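Local coordinates for protein (alpha-amylase/trypsin inhibitor rati) (Eleusine coracana, PDB 1B1U), which inhibits both alpha-amylase and trypsin-type serine proteases, and may protect ragi seeds against hydrolytic enzymes of their own or of foreign origin, at residues A[18-23]-A[42-47]; A[27-32]-A[83-88]; A[55-60]-A[112-117]; A[61-66]-A[76-81]. One frame throughout, in Å; residues are numbered along the deposited sequence.

Contact 1 (A[18-23]-A[42-47]); sequences DSCRWY and ARCCRQ
D18 meets Q47 through the carboxylate: Q47 NE2 donates to D18 OD1 at 2.8 Å, approaching from above the carboxylate plane, 41° out of it. The two side chains cross at about a right angle, and the acid and amide planes are turned well apart. One residue on, the backbone N of S19 donates to Q47 OE1 at 3.2 Å, so both ends of the amide are held by the same turn of chain, which is consistent with the amide being this way round. The chain of Q47, extended beyond CG, brings its amide to D18 and S19. S19 also faces helix 37-50 with its side chain; its OG lies 3.5 Å from R43 CD, a contact with the aliphatic part of the arginine.

C20 is the covalent centre. Its SG is bonded to C44 SG at 2.0 Å with a C-S-S-C torsion of 97°, near the relaxed right angle, and the C20 and C44 CA atoms are the nearest pair across the two segments. At Y23, CG stands anti to the backbone N, and the ring atom CD2 comes 3.9 Å from C44 SG. The sulfur lies obliquely to the ring, a Cys sulfur-aromatic contact, while Y23 OH is hydrogen-bonded to E102.

Helices 19-29 and 37-50 run roughly antiparallel here, their local axes 138° apart in direction and 8.2 Å apart at closest approach. M40 and K41 of helix 37-50 also pack on Y23, and neighbouring C45 carries a second disulfide to C103.

Contact 2 (A[27-32]-A[83-88]); sequences RTCGVG and PGCPRQ
C29 reaches C85 from the last turn of helix 19-29. Its CB lies 3.7 Å from G84 O. Beyond it, SG is anti to the carbonyl carbon (chi1 -38°) and bonds C85 SG at 2.0 Å. The C-S-S-C torsion is 60°, well below the right angle at which a disulfide is relaxed, and the short separation of C29 CB and C85 CB, 3.5 Å, is the counterpart of that small torsion.

V31 adds an apolar flank after the chain has left the helix at G30, whose phi is positive. V31 CG2 lies 3.8 Å from P83 O and 4.1 Å from C85 CB. On the polar side, one water donates to C29 O at 2.6 Å and, more weakly, to G84 O, linking the two backbones without a direct hydrogen bond between them.

The disulfide thus ties the C-terminal end of helix 19-29 to the chain entering helix 87-93, where P86 occupies the N-cap position. Within that helix V89 packs on both T28 and C29, and F93 also covers T28, so the covalent link lies beside direct helix-to-helix packing at the protein surface.

Contact 3 (A[55-60]-A[112-117]); sequences CRCEAV and PFCLSL
A disulfide between C57 and C114, flanked by L117, pins the irregular C-terminal segment 112-117 against one side of helix 53-64. The bond runs from C57 SG to C114 SG at 2.0 Å, with a C-S-S-C torsion of -111°, and the CA atoms of the two cysteines are 5.7 Å apart, the closest such pair between the segments. In both residues SG is anti to the carbonyl carbon (chi1 -78° in C57, -80° in C114).

Three residues past the cysteine, L117 returns to the helix, and the packing rests on L117 CD1, 3.7 Å from C57 CB. The side chains of L117 and V60 cross at about a right angle, though the exact place of L117 CD2 is doubtful. The C57-C114 bond is one of five disulfides in this member of the cereal trypsin/alpha-amylase inhibitor family, whose fold is a cysteine-linked bundle of helices. C55, two residues earlier than C57, holds C6 through another disulfide.

T107 and H109 also pack on C57, and T107 OG1 is hydrogen-bonded to F113 O. Further along the helix, R61 and M64 carry the continuation of the L117 contact.

Contact 4 (A[61-66]-A[76-81]); sequences RILMDG and GRLLQD
R77 N donates to I62 O at 3.0 Å, and L78 N to L63 O at 2.9 Å, so consecutive amides of the loop take up consecutive carbonyls at the C-terminal end of helix 53-64. Both donors approach nearly in line with the C=O bond, with C=O...N angles of 161° and 162°. R77 CA makes a CA-H...O contact with a third carbonyl, M64 O, CA to O 3.0 Å. Three successive carbonyls, those of I62, L63 and M64, are thereby each met by the loop.

Within 61-66, R61 NH2 holds G66 O by a hydrogen bond and also forms a salt bridge with E58.

The packing lies beyond. L63 CG stands anti to the backbone N (chi1 170°), and CD1 touches L78 CD2 at 3.7 Å, the side chains crossing at about a right angle. L63 CG itself meets L79 CD2 at 3.9 Å. M64 runs side by side with L79, its CG 4.0 Å from L79 CD1. L79 also packs on V24 and Q90 of helices 19-29 and 87-93.

G66 leaves helical geometry with positive phi, and L79 is the centre of an inverse gamma turn. Between them the chain forms the short antiparallel pair 67-68 and 74-75, a hairpin after which the chain, at 76-79, closes on the end of the helix that precedes it.

Three of the four contacts are built round a disulfide; contact 4 has none. Contacts 1 and 2 share helix 19-29, with centres about 15 Å apart; contacts 3 and 4 share helix 53-64, about 13 Å apart. Contact 1 closes before contacts 3 and 4 open, whereas contacts 1 and 2 alternate along the chain, as do 2 and 3. The residues of contact 4 lie within the spans bridged by both 2 and 3. Contact 4 touches all the others: R21 of contact 1, R87 of contact 2 and L117 of contact 3 reach it. Interleaved crosslinks thus bind helices and long loops into one compact unit.

Contact 1 (A[18-23]-A[42-47])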
loop_
_atom_site.group_PDB
_atom_site.type_symbol
_atom_site.label_atom_id
_atom_site.label_comp_id
_atom_site.label_asym_id
_atom_site.label_seq_id
_atom_site.Cartn_x
_atom_site.Cartn_y
_atom_site.Cartn_z
ATOM N N ASP A 18 -6.676 0.018 -1.592
ATOM C CA ASP A 18 -7.437 1.247 -1.437
ATOM C C ASP A 18 -7.710 1.491 0.038
ATOM O O ASP A 18 -7.716 2.631 0.500
ATOM C CB ASP A 18 -8.766 1.160 -2.184
ATOM C CG ASP A 18 -9.300 -0.250 -2.255
ATOM O OD1 ASP A 18 -8.501 -1.162 -2.546
ATOM O OD2 ASP A 18 -10.513 -0.446 -2.019
ATOM N N SER A 19 -7.943 0.399 0.760
ATOM C CA SER A 19 -8.231 0.421 2.190
ATOM C C SER A 19 -7.016 0.781 3.013
ATOM O O SER A 19 -7.124 1.075 4.200
ATOM C CB SER A 19 -8.748 -0.942 2.640
ATOM O OG SER A 19 -10.144 -1.026 2.425
ATOM N N CYS A 20 -5.856 0.737 2.382
ATOM C CA CYS A 20 -4.616 1.074 3.047
ATOM C C CYS A 20 -4.352 2.582 3.010
ATOM O O CYS A 20 -3.449 3.073 3.675
ATOM C CB CYS A 20 -3.463 0.333 2.382
ATOM S SG CYS A 20 -3.442 -1.455 2.710
ATOM N N ARG A 21 -5.144 3.314 2.232
ATOM C CA ARG A 21 -4.965 4.760 2.114
ATOM C C ARG A 21 -5.397 5.462 3.387
ATOM O O ARG A 21 -4.701 6.341 3.907
ATOM C CB ARG A 21 -5.780 5.319 0.938
ATOM C CG ARG A 21 -5.498 6.794 0.634
ATOM C CD ARG A 21 -6.501 7.721 1.311
ATOM N NE ARG A 21 -6.079 9.123 1.296
ATOM C CZ ARG A 21 -4.861 9.547 1.625
ATOM N NH1 ARG A 21 -3.928 8.682 2.002
ATOM N NH2 ARG A 21 -4.566 10.837 1.555
ATOM N N TRP A 22 -6.565 5.079 3.880
ATOM C CA TRP A 22 -7.079 5.674 5.089
ATOM C C TRP A 22 -6.382 5.134 6.338
ATOM O O TRP A 22 -6.365 5.792 7.378
ATOM C CB TRP A 22 -8.590 5.478 5.147
ATOM C CG TRP A 22 -9.319 6.459 4.262
ATOM C CD1 TRP A 22 -10.303 6.173 3.364
ATOM C CD2 TRP A 22 -9.127 7.884 4.205
ATOM N NE1 TRP A 22 -10.741 7.327 2.753
ATOM C CE2 TRP A 22 -10.038 8.392 3.251
ATOM C CE3 TRP A 22 -8.275 8.780 4.869
ATOM C CZ2 TRP A 22 -10.124 9.756 2.940
ATOM C CZ3 TRP A 22 -8.363 10.139 4.563
ATOM C CH2 TRP A 22 -9.283 10.610 3.605
ATOM N N TYR A 23 -5.783 3.954 6.238
ATOM C CA TYR A 23 -5.082 3.393 7.378
ATOM C C TYR A 23 -3.688 3.997 7.481
ATOM O O TYR A 23 -3.206 4.254 8.583
ATOM C CB TYR A 23 -4.980 1.866 7.276
ATOM C CG TYR A 23 -3.994 1.291 8.268
ATOM C CD1 TYR A 23 -4.227 1.378 9.645
ATOM C CD2 TYR A 23 -2.785 0.750 7.842
ATOM C CE1 TYR A 23 -3.270 0.954 10.560
ATOM C CE2 TYR A 23 -1.821 0.322 8.755
ATOM C CZ TYR A 23 -2.070 0.433 10.111
ATOM O OH TYR A 23 -1.094 0.060 11.007
ATOM N N ALA A 42 -6.893 -4.141 9.585
ATOM C CA ALA A 42 -7.281 -5.507 9.272
ATOM C C ALA A 42 -7.542 -5.570 7.781
ATOM O O ALA A 42 -6.953 -6.383 7.077
ATOM C CB ALA A 42 -8.539 -5.892 10.049
ATOM N N ARG A 43 -8.435 -4.693 7.326
ATOM C CA ARG A 43 -8.825 -4.571 5.927
ATOM C C ARG A 43 -7.585 -4.368 5.079
ATOM O O ARG A 43 -7.255 -5.183 4.225
ATOM C CB ARG A 43 -9.743 -3.359 5.749
ATOM C CG ARG A 43 -11.227 -3.687 5.582
ATOM C CD ARG A 43 -11.990 -2.531 4.927
ATOM N NE ARG A 43 -13.251 -2.957 4.316
ATOM C CZ ARG A 43 -13.356 -3.542 3.124
ATOM N NH1 ARG A 43 -12.275 -3.787 2.389
ATOM N NH2 ARG A 43 -14.553 -3.886 2.662
ATOM N N CYS A 44 -6.897 -3.264 5.331
ATOM C CA CYS A 44 -5.691 -2.928 4.592
ATOM C C CYS A 44 -4.786 -4.131 4.385
ATOM O O CYS A 44 -4.487 -4.486 3.249
ATOM C CB CYS A 44 -4.930 -1.819 5.319
ATOM S SG CYS A 44 -3.228 -1.588 4.734
ATOM N N CYS A 45 -4.357 -4.759 5.480
ATOM C CA CYS A 45 -3.468 -5.928 5.422
ATOM C C CYS A 45 -4.115 -7.104 4.687
ATOM O O CYS A 45 -3.420 -7.984 4.166
ATOM C CB CYS A 45 -3.080 -6.391 6.837
ATOM S SG CYS A 45 -1.953 -5.311 7.785
ATOM N N ARG A 46 -5.448 -7.119 4.667
ATOM C CA ARG A 46 -6.223 -8.174 4.003
ATOM C C ARG A 46 -5.985 -8.103 2.508
ATOM O O ARG A 46 -5.913 -9.121 1.832
ATOM C CB ARG A 46 -7.718 -7.985 4.273
ATOM C CG ARG A 46 -8.550 -9.244 4.153
ATOM C CD ARG A 46 -9.851 -9.103 4.938
ATOM N NE ARG A 46 -9.747 -9.650 6.295
ATOM C CZ ARG A 46 -10.594 -9.370 7.282
ATOM N NH1 ARG A 46 -11.613 -8.544 7.071
ATOM N NH2 ARG A 46 -10.429 -9.924 8.481
ATOM N N GLN A 47 -5.869 -6.880 2.006
ATOM C CA GLN A 47 -5.643 -6.643 0.595
ATOM C C GLN A 47 -4.211 -6.975 0.185
ATOM O O GLN A 47 -3.981 -7.551 -0.878
ATOM C CB GLN A 47 -5.985 -5.193 0.274
ATOM C CG GLN A 47 -7.487 -4.918 0.310
ATOM C CD GLN A 47 -7.818 -3.513 -0.122
ATOM O OE1 GLN A 47 -7.062 -2.581 0.157
ATOM N NE2 GLN A 47 -8.947 -3.345 -0.814
#

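Contact 2 (A[27-32]-A[83-88])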
loop_
_atom_site.group_PDB
_atom_site.type_symbol
_atom_site.label_atom_id
_atom_site.label_comp_id
_atom_site.label_asym_id
_atom_site.label_seq_id
_atom_site.Cartn_x
_atom_site.Cartn_y
_atom_site.Cartn_z
ATOM N N ARG A 27 -2.265 5.861 11.036
ATOM C CA ARG A 27 -1.095 5.284 11.706
ATOM C C ARG A 27 0.184 6.114 11.515
ATOM O O ARG A 27 1.098 6.088 12.353
ATOM C CB ARG A 27 -0.859 3.859 11.175
ATOM C CG ARG A 27 0.592 3.391 11.204
ATOM C CD ARG A 27 0.938 2.722 12.535
ATOM N NE ARG A 27 2.304 2.197 12.601
ATOM C CZ ARG A 27 3.395 2.946 12.630
ATOM N NH1 ARG A 27 3.300 4.264 12.598
ATOM N NH2 ARG A 27 4.585 2.378 12.703
ATOM N N THR A 28 0.236 6.841 10.401
ATOM C CA THR A 28 1.388 7.658 10.041
ATOM C C THR A 28 1.407 9.049 10.684
ATOM O O THR A 28 2.431 9.491 11.202
ATOM C CB THR A 28 1.460 7.824 8.496
ATOM O OG1 THR A 28 1.737 6.557 7.879
ATOM C CG2 THR A 28 2.532 8.784 8.115
ATOM N N CYS A 29 0.276 9.738 10.651
ATOM C CA CYS A 29 0.203 11.086 11.199
ATOM C C CYS A 29 -0.810 11.200 12.339
ATOM O O CYS A 29 -0.973 12.267 12.934
ATOM C CB CYS A 29 -0.153 12.074 10.075
ATOM S SG CYS A 29 0.612 11.720 8.451
ATOM N N GLY A 30 -1.491 10.099 12.633
ATOM C CA GLY A 30 -2.472 10.100 13.705
ATOM C C GLY A 30 -3.835 10.572 13.242
ATOM O O GLY A 30 -4.787 10.563 14.022
ATOM N N VAL A 31 -3.928 10.975 11.978
ATOM C CA VAL A 31 -5.174 11.471 11.405
ATOM C C VAL A 31 -6.212 10.372 11.176
ATOM O O VAL A 31 -6.020 9.501 10.330
ATOM C CB VAL A 31 -4.907 12.178 10.060
ATOM C CG1 VAL A 31 -6.190 12.226 9.223
ATOM C CG2 VAL A 31 -4.377 13.586 10.318
ATOM N N GLY A 32 -7.314 10.432 11.923
ATOM C CA GLY A 32 -8.369 9.439 11.791
ATOM C C GLY A 32 -9.553 9.905 10.953
ATOM O O GLY A 32 -10.086 10.994 11.198
ATOM N N PRO A 83 -4.808 17.575 5.762
ATOM C CA PRO A 83 -4.499 18.514 6.849
ATOM C C PRO A 83 -3.779 17.810 8.003
ATOM O O PRO A 83 -4.360 16.967 8.685
ATOM C CB PRO A 83 -5.868 19.059 7.280
ATOM C CG PRO A 83 -6.899 18.215 6.580
ATOM C CD PRO A 83 -6.234 17.590 5.387
ATOM N N GLY A 84 -2.513 18.152 8.209
ATOM C CA GLY A 84 -1.760 17.537 9.279
ATOM C C GLY A 84 -1.057 16.258 8.873
ATOM O O GLY A 84 -0.281 15.703 9.656
ATOM N N CYS A 85 -1.315 15.786 7.657
ATOM C CA CYS A 85 -0.682 14.558 7.179
ATOM C C CYS A 85 -0.057 14.635 5.767
ATOM O O CYS A 85 -0.610 14.124 4.796
ATOM C CB CYS A 85 -1.686 13.394 7.254
ATOM S SG CYS A 85 -0.951 11.730 7.133
ATOM N N PRO A 86 1.104 15.290 5.642
ATOM C CA PRO A 86 1.768 15.403 4.346
ATOM C C PRO A 86 1.985 14.035 3.742
ATOM O O PRO A 86 2.148 13.065 4.463
ATOM C CB PRO A 86 3.100 16.081 4.672
ATOM C CG PRO A 86 3.242 16.006 6.154
ATOM C CD PRO A 86 1.851 15.996 6.694
ATOM N N ARG A 87 2.003 13.964 2.414
ATOM C CA ARG A 87 2.207 12.698 1.727
ATOM C C ARG A 87 3.607 12.131 1.936
ATOM O O ARG A 87 3.828 10.949 1.693
ATOM C CB ARG A 87 1.927 12.851 0.223
ATOM C CG ARG A 87 2.739 13.929 -0.479
ATOM C CD ARG A 87 2.118 14.295 -1.830
ATOM N NE ARG A 87 0.711 14.702 -1.736
ATOM C CZ ARG A 87 0.100 15.492 -2.615
ATOM N NH1 ARG A 87 0.765 15.967 -3.656
ATOM N NH2 ARG A 87 -1.179 15.791 -2.474
ATOM N N GLN A 88 4.550 12.956 2.386
ATOM C CA GLN A 88 5.920 12.485 2.612
ATOM C C GLN A 88 6.053 11.739 3.938
ATOM O O GLN A 88 7.054 11.069 4.194
ATOM C CB GLN A 88 6.916 13.648 2.571
ATOM C CG GLN A 88 8.398 13.222 2.667
ATOM C CD GLN A 88 8.653 11.748 2.313
ATOM O OE1 GLN A 88 8.306 11.288 1.226
ATOM N NE2 GLN A 88 9.265 11.008 3.237
HETATM O O HOH W 1 -1.560 14.823 12.575
#

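Contact 3 (A[55-60]-A[112-117])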
loop_
_atom_site.group_PDB
_atom_site.type_symbol
_atom_site.label_atom_id
_atom_site.label_comp_id
_atom_site.label_asym_id
_atom_site.label_seq_id
_atom_site.Cartn_x
_atom_site.Cartn_y
_atom_site.Cartn_z
ATOM N N CYS A 55 4.235 -9.539 -5.809
ATOM C CA CYS A 55 3.598 -8.304 -6.243
ATOM C C CYS A 55 3.393 -7.290 -5.125
ATOM O O CYS A 55 3.267 -6.090 -5.383
ATOM C CB CYS A 55 2.260 -8.610 -6.900
ATOM S SG CYS A 55 2.460 -9.217 -8.602
ATOM N N ARG A 56 3.377 -7.782 -3.887
ATOM C CA ARG A 56 3.180 -6.961 -2.692
ATOM C C ARG A 56 3.958 -5.641 -2.659
ATOM O O ARG A 56 3.362 -4.589 -2.503
ATOM C CB ARG A 56 3.504 -7.796 -1.430
ATOM C CG ARG A 56 2.275 -8.429 -0.776
ATOM C CD ARG A 56 2.601 -9.641 0.123
ATOM N NE ARG A 56 1.420 -10.488 0.263
ATOM C CZ ARG A 56 1.425 -11.765 0.642
ATOM N NH1 ARG A 56 2.559 -12.386 0.934
ATOM N NH2 ARG A 56 0.280 -12.428 0.705
ATOM N N CYS A 57 5.279 -5.694 -2.781
ATOM C CA CYS A 57 6.098 -4.471 -2.768
ATOM C C CYS A 57 5.729 -3.499 -3.914
ATOM O O CYS A 57 5.763 -2.273 -3.738
ATOM C CB CYS A 57 7.586 -4.831 -2.886
ATOM S SG CYS A 57 8.402 -5.437 -1.375
ATOM N N GLU A 58 5.396 -4.050 -5.084
ATOM C CA GLU A 58 5.024 -3.234 -6.245
ATOM C C GLU A 58 3.691 -2.565 -5.977
ATOM O O GLU A 58 3.510 -1.387 -6.272
ATOM C CB GLU A 58 4.934 -4.112 -7.508
ATOM C CG GLU A 58 4.422 -3.420 -8.787
ATOM C CD GLU A 58 5.122 -2.107 -9.091
ATOM O OE1 GLU A 58 6.311 -1.952 -8.757
ATOM O OE2 GLU A 58 4.478 -1.220 -9.678
ATOM N N ALA A 59 2.767 -3.335 -5.409
ATOM C CA ALA A 59 1.428 -2.867 -5.056
ATOM C C ALA A 59 1.480 -1.710 -4.060
ATOM O O ALA A 59 0.616 -0.820 -4.073
ATOM C CB ALA A 59 0.618 -4.016 -4.465
ATOM N N VAL A 60 2.480 -1.731 -3.184
ATOM C CA VAL A 60 2.643 -0.674 -2.191
ATOM C C VAL A 60 3.176 0.575 -2.892
ATOM O O VAL A 60 2.688 1.672 -2.649
ATOM C CB VAL A 60 3.602 -1.111 -1.046
ATOM C CG1 VAL A 60 3.964 0.082 -0.156
ATOM C CG2 VAL A 60 2.925 -2.179 -0.202
ATOM N N PRO A 112 9.300 -10.101 5.219
ATOM C CA PRO A 112 8.425 -8.967 5.548
ATOM C C PRO A 112 9.132 -7.602 5.498
ATOM O O PRO A 112 9.162 -6.852 6.484
ATOM C CB PRO A 112 7.893 -9.313 6.944
ATOM C CG PRO A 112 8.905 -10.229 7.521
ATOM C CD PRO A 112 9.568 -10.956 6.391
ATOM N N PHE A 113 9.695 -7.293 4.330
ATOM C CA PHE A 113 10.391 -6.032 4.104
ATOM C C PHE A 113 10.522 -5.773 2.610
ATOM O O PHE A 113 10.734 -6.700 1.830
ATOM C CB PHE A 113 11.789 -6.053 4.741
ATOM C CG PHE A 113 12.689 -7.135 4.212
ATOM C CD1 PHE A 113 12.451 -8.467 4.513
ATOM C CD2 PHE A 113 13.783 -6.823 3.417
ATOM C CE1 PHE A 113 13.284 -9.465 4.032
ATOM C CE2 PHE A 113 14.623 -7.824 2.930
ATOM C CZ PHE A 113 14.372 -9.142 3.239
ATOM N N CYS A 114 10.381 -4.505 2.227
ATOM C CA CYS A 114 10.503 -4.077 0.835
ATOM C C CYS A 114 11.789 -3.266 0.711
ATOM O O CYS A 114 11.956 -2.265 1.404
ATOM C CB CYS A 114 9.318 -3.196 0.442
ATOM S SG CYS A 114 7.803 -4.112 0.043
ATOM N N LEU A 115 12.695 -3.691 -0.164
ATOM C CA LEU A 115 13.953 -2.975 -0.333
ATOM C C LEU A 115 13.861 -1.896 -1.399
ATOM O O LEU A 115 14.422 -0.814 -1.249
ATOM C CB LEU A 115 15.067 -3.948 -0.710
ATOM C CG LEU A 115 15.857 -4.648 0.395
ATOM C CD1 LEU A 115 15.622 -3.989 1.747
ATOM C CD2 LEU A 115 15.431 -6.094 0.424
ATOM N N SER A 116 13.143 -2.196 -2.473
ATOM C CA SER A 116 13.006 -1.267 -3.585
ATOM C C SER A 116 11.811 -0.316 -3.511
ATOM O O SER A 116 11.218 0.018 -4.539
ATOM C CB SER A 116 12.941 -2.056 -4.892
ATOM O OG SER A 116 14.199 -2.625 -5.204
ATOM N N LEU A 117 11.457 0.135 -2.313
ATOM C CA LEU A 117 10.328 1.049 -2.182
ATOM C C LEU A 117 10.693 2.371 -1.501
ATOM O O LEU A 117 11.378 2.395 -0.469
ATOM C CB LEU A 117 9.180 0.362 -1.448
ATOM C CG LEU A 117 8.136 -0.212 -2.410
ATOM C CD1 LEU A 117 8.743 -1.357 -3.202
ATOM C CD2 LEU A 117 6.925 -0.682 -1.623
#

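Contact 4 (A[61-66]-A[76-81])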
loop_
_atom_site.group_PDB
_atom_site.type_symbol
_atom_site.label_atom_id
_atom_site.label_comp_id
_atom_site.label_asym_id
_atom_site.label_seq_id
_atom_site.Cartn_x
_atom_site.Cartn_y
_atom_site.Cartn_z
ATOM N N ARG A 61 4.163 0.399 -3.765
ATOM C CA ARG A 61 4.727 1.523 -4.518
ATOM C C ARG A 61 3.622 2.202 -5.314
ATOM O O ARG A 61 3.573 3.431 -5.409
ATOM C CB ARG A 61 5.818 1.040 -5.480
ATOM C CG ARG A 61 6.646 2.159 -6.110
ATOM C CD ARG A 61 7.286 1.712 -7.433
ATOM N NE ARG A 61 6.283 1.265 -8.392
ATOM C CZ ARG A 61 5.478 2.095 -9.041
ATOM N NH1 ARG A 61 5.573 3.394 -8.830
ATOM N NH2 ARG A 61 4.558 1.637 -9.873
ATOM N N ILE A 62 2.725 1.403 -5.879
ATOM C CA ILE A 62 1.629 1.957 -6.668
ATOM C C ILE A 62 0.710 2.784 -5.776
ATOM O O ILE A 62 0.121 3.772 -6.220
ATOM C CB ILE A 62 0.773 0.848 -7.344
ATOM C CG1 ILE A 62 1.648 -0.091 -8.179
ATOM C CG2 ILE A 62 -0.286 1.489 -8.218
ATOM C CD1 ILE A 62 0.863 -1.250 -8.833
ATOM N N LEU A 63 0.570 2.360 -4.520
ATOM C CA LEU A 63 -0.280 3.067 -3.564
ATOM C C LEU A 63 0.291 4.456 -3.348
ATOM O O LEU A 63 -0.434 5.448 -3.334
ATOM C CB LEU A 63 -0.318 2.322 -2.223
ATOM C CG LEU A 63 -0.964 2.994 -1.003
ATOM C CD1 LEU A 63 -2.439 3.340 -1.272
ATOM C CD2 LEU A 63 -0.830 2.049 0.189
ATOM N N MET A 64 1.600 4.515 -3.175
ATOM C CA MET A 64 2.261 5.783 -2.950
ATOM C C MET A 64 2.321 6.663 -4.195
ATOM O O MET A 64 1.659 7.695 -4.289
ATOM C CB MET A 64 3.682 5.535 -2.454
ATOM C CG MET A 64 3.825 4.364 -1.494
ATOM S SD MET A 64 5.521 4.132 -0.991
ATOM C CE MET A 64 5.773 2.490 -1.408
ATOM N N ASP A 65 3.098 6.202 -5.166
ATOM C CA ASP A 65 3.358 6.926 -6.401
ATOM C C ASP A 65 2.454 6.762 -7.616
ATOM O O ASP A 65 2.322 7.687 -8.410
ATOM C CB ASP A 65 4.807 6.652 -6.773
ATOM C CG ASP A 65 5.724 6.794 -5.579
ATOM O OD1 ASP A 65 5.319 7.508 -4.640
ATOM O OD2 ASP A 65 6.828 6.208 -5.563
ATOM N N GLY A 66 1.858 5.596 -7.796
ATOM C CA GLY A 66 0.966 5.442 -8.930
ATOM C C GLY A 66 1.432 4.613 -10.108
ATOM O O GLY A 66 2.552 4.094 -10.157
ATOM N N GLY A 76 -3.727 4.885 -8.739
ATOM C CA GLY A 76 -2.704 4.844 -7.712
ATOM C C GLY A 76 -2.419 6.229 -7.167
ATOM O O GLY A 76 -3.120 7.183 -7.496
ATOM N N ARG A 77 -1.379 6.343 -6.347
ATOM C CA ARG A 77 -1.019 7.622 -5.741
ATOM C C ARG A 77 -2.188 8.104 -4.880
ATOM O O ARG A 77 -2.737 9.187 -5.072
ATOM C CB ARG A 77 -0.683 8.661 -6.818
ATOM C CG ARG A 77 0.009 9.923 -6.293
ATOM C CD ARG A 77 -0.668 11.205 -6.813
ATOM N NE ARG A 77 -0.203 12.412 -6.126
ATOM C CZ ARG A 77 1.072 12.777 -6.041
ATOM N NH1 ARG A 77 2.018 12.033 -6.602
ATOM N NH2 ARG A 77 1.408 13.885 -5.400
ATOM N N LEU A 78 -2.570 7.274 -3.923
ATOM C CA LEU A 78 -3.656 7.616 -3.022
ATOM C C LEU A 78 -3.075 8.365 -1.817
ATOM O O LEU A 78 -3.803 9.045 -1.091
ATOM C CB LEU A 78 -4.365 6.338 -2.561
ATOM C CG LEU A 78 -5.502 5.711 -3.382
ATOM C CD1 LEU A 78 -5.486 6.239 -4.814
ATOM C CD2 LEU A 78 -5.357 4.179 -3.355
ATOM N N LEU A 79 -1.764 8.226 -1.617
ATOM C CA LEU A 79 -1.060 8.865 -0.503
ATOM C C LEU A 79 -0.801 10.346 -0.773
ATOM O O LEU A 79 0.345 10.786 -0.907
ATOM C CB LEU A 79 0.266 8.127 -0.215
ATOM C CG LEU A 79 0.181 6.639 0.218
ATOM C CD1 LEU A 79 1.392 6.252 1.052
ATOM C CD2 LEU A 79 -1.089 6.372 1.015
ATOM N N GLN A 80 -1.898 11.095 -0.848
ATOM C CA GLN A 80 -1.901 12.533 -1.101
ATOM C C GLN A 80 -2.088 13.340 0.205
ATOM O O GLN A 80 -2.825 12.936 1.111
ATOM C CB GLN A 80 -3.030 12.877 -2.093
ATOM C CG GLN A 80 -2.988 12.091 -3.419
ATOM C CD GLN A 80 -4.363 11.940 -4.093
ATOM O OE1 GLN A 80 -5.339 12.583 -3.711
ATOM N NE2 GLN A 80 -4.429 11.079 -5.104
ATOM N N ASP A 81 -1.422 14.485 0.282
ATOM C CA ASP A 81 -1.485 15.356 1.451
ATOM C C ASP A 81 -2.864 15.451 2.078
ATOM O O ASP A 81 -3.880 15.294 1.404
ATOM C CB ASP A 81 -1.037 16.775 1.079
ATOM C CG ASP A 81 0.428 16.851 0.732
ATOM O OD1 ASP A 81 1.266 16.657 1.637
ATOM O OD2 ASP A 81 0.742 17.104 -0.450
#